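PDB 5XEI: chromosome partition protein Smc from Pyrococcus yayanosii, which probably drives chromosome condensation and partitioning as a homodimeric, DNA-binding ATPase whose terminal head domains hydrolyse ATP. Local coordinates for residues G38-G43 and A57-R62. Numbering follows the deposited sequence.
Sequences GKSNIG and AMRATR
R59 reaches across to S40 and N41 from a loop whose backbone stays well back: the nearest CA atoms, those of N41 and M58, are 7.9 Å apart. Residues 38-43 carry the end of the P-loop (Walker A motif) of the ABC-type head domain into helix 41-49, whereas 57-62 is irregular and lies in the loop between that helix and strand 80-87. The side chain of R59, bent at chi3, spans the gap alone. Its guanidinium ends against the P-loop beside the S40 side chain, with NH1 of R59 3.7 Å from OG of S40; this hydroxyl sits at the edge of the guanidinium, in its plane, and the backbone O of S40 lies over one face. N41 turns its CG beside its own backbone N (chi1 -63°), which brings the amide up to the arginine, the two planes 71° apart. NE of R59 forms a salt bridge with D44 of helix 41-49, and ND2 of N41 is hydrogen-bonded to S14. G38, K39, S40 and N41 belong to the predicted ATP site, which probably places the arginine beside the nucleotide pocket. An alanine in place of R59 would probably cost D44 this salt bridge and remove the cover that the guanidinium gives one side of S40. Obliquely to the guanidinium, OD1 of N41 approaches NH2 of R59 to 2.6 Å.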
loop_
_atom_site.group_PDB
_atom_site.type_symbol
_atom_site.label_atom_id
_atom_site.label_comp_id
_atom_site.label_asym_id
_atom_site.label_seq_id
_atom_site.Cartn_x
_atom_site.Cartn_y
_atom_site.Cartn_z
ATOM N N GLY A 38 -28.319 -10.039 -35.760
ATOM C CA GLY A 38 -27.621 -9.041 -34.973
ATOM C C GLY A 38 -27.936 -9.092 -33.500
ATOM O O GLY A 38 -27.758 -8.084 -32.802
ATOM N N LYS A 39 -28.438 -10.228 -33.003
ATOM C CA LYS A 39 -28.733 -10.310 -31.581
ATOM C C LYS A 39 -27.461 -10.159 -30.743
ATOM O O LYS A 39 -27.516 -9.660 -29.616
ATOM C CB LYS A 39 -29.462 -11.625 -31.281
ATOM C CG LYS A 39 -28.782 -12.895 -31.825
ATOM C CD LYS A 39 -29.617 -14.171 -31.530
ATOM C CE LYS A 39 -28.835 -15.472 -31.790
ATOM N NZ LYS A 39 -28.211 -15.517 -33.146
ATOM N N SER A 40 -26.304 -10.530 -31.287
ATOM C CA SER A 40 -25.076 -10.550 -30.501
ATOM C C SER A 40 -24.453 -9.170 -30.345
ATOM O O SER A 40 -23.642 -8.949 -29.437
ATOM C CB SER A 40 -24.073 -11.493 -31.146
ATOM O OG SER A 40 -24.695 -12.706 -31.535
ATOM N N ASN A 41 -24.808 -8.238 -31.216
ATOM C CA ASN A 41 -24.324 -6.884 -31.064
ATOM C C ASN A 41 -24.818 -6.234 -29.780
ATOM O O ASN A 41 -24.254 -5.209 -29.359
ATOM C CB ASN A 41 -24.727 -6.069 -32.292
ATOM C CG ASN A 41 -24.085 -6.590 -33.573
ATOM O OD1 ASN A 41 -22.906 -6.983 -33.606
ATOM N ND2 ASN A 41 -24.851 -6.567 -34.643
ATOM N N ILE A 42 -25.821 -6.820 -29.127
ATOM C CA ILE A 42 -26.225 -6.295 -27.830
ATOM C C ILE A 42 -25.159 -6.603 -26.780
ATOM O O ILE A 42 -24.754 -5.722 -26.005
ATOM C CB ILE A 42 -27.606 -6.838 -27.449
ATOM C CG1 ILE A 42 -28.663 -6.116 -28.292
ATOM C CG2 ILE A 42 -27.866 -6.675 -25.962
ATOM C CD1 ILE A 42 -29.946 -6.972 -28.527
ATOM N N GLY A 43 -24.659 -7.840 -26.768
ATOM C CA GLY A 43 -23.458 -8.133 -26.001
ATOM C C GLY A 43 -22.345 -7.135 -26.253
ATOM O O GLY A 43 -21.810 -6.535 -25.316
ATOM N N ALA A 57 -12.843 -7.490 -29.545
ATOM C CA ALA A 57 -13.865 -8.115 -28.719
ATOM C C ALA A 57 -15.252 -7.537 -28.970
ATOM O O ALA A 57 -16.250 -8.252 -28.793
ATOM C CB ALA A 57 -13.488 -8.004 -27.244
ATOM N N MET A 58 -15.345 -6.281 -29.402
ATOM C CA MET A 58 -16.624 -5.743 -29.851
ATOM C C MET A 58 -16.924 -6.091 -31.310
ATOM O O MET A 58 -17.924 -5.601 -31.853
ATOM C CB MET A 58 -16.670 -4.229 -29.627
ATOM C CG MET A 58 -16.942 -3.856 -28.171
ATOM S SD MET A 58 -16.303 -2.234 -27.634
ATOM C CE MET A 58 -14.546 -2.401 -27.949
ATOM N N ARG A 59 -16.083 -6.944 -31.928
ATOM C CA ARG A 59 -16.269 -7.497 -33.281
ATOM C C ARG A 59 -16.513 -6.407 -34.314
ATOM O O ARG A 59 -17.325 -6.562 -35.232
ATOM C CB ARG A 59 -17.383 -8.549 -33.337
ATOM C CG ARG A 59 -17.502 -9.430 -32.112
ATOM C CD ARG A 59 -18.740 -10.338 -32.230
ATOM N NE ARG A 59 -19.782 -9.659 -32.979
ATOM C CZ ARG A 59 -21.046 -10.055 -32.976
ATOM N NH1 ARG A 59 -21.387 -11.104 -32.245
ATOM N NH2 ARG A 59 -21.972 -9.418 -33.690
ATOM N N ALA A 60 -15.826 -5.289 -34.152
ATOM C CA ALA A 60 -15.690 -4.300 -35.202
ATOM C C ALA A 60 -14.259 -4.375 -35.708
ATOM O O ALA A 60 -13.334 -4.626 -34.925
ATOM C CB ALA A 60 -16.023 -2.892 -34.699
ATOM N N THR A 61 -14.076 -4.200 -37.021
ATOM C CA THR A 61 -12.715 -4.216 -37.553
ATOM C C THR A 61 -11.868 -3.118 -36.903
ATOM O O THR A 61 -10.675 -3.314 -36.640
ATOM C CB THR A 61 -12.730 -4.084 -39.085
ATOM O OG1 THR A 61 -12.714 -2.701 -39.468
ATOM C CG2 THR A 61 -13.975 -4.752 -39.675
ATOM N N ARG A 62 -12.481 -1.972 -36.601
ATOM C CA ARG A 62 -11.806 -0.840 -35.990
ATOM C C ARG A 62 -12.750 -0.226 -34.977
ATOM O O ARG A 62 -13.940 -0.536 -34.939
ATOM C CB ARG A 62 -11.388 0.200 -37.030
ATOM C CG ARG A 62 -10.628 -0.375 -38.206
ATOM C CD ARG A 62 -9.810 0.723 -38.836
ATOM N NE ARG A 62 -9.494 1.663 -37.782
ATOM C CZ ARG A 62 -9.207 2.937 -37.989
ATOM N NH1 ARG A 62 -9.193 3.431 -39.219
ATOM N NH2 ARG A 62 -8.928 3.726 -36.964
#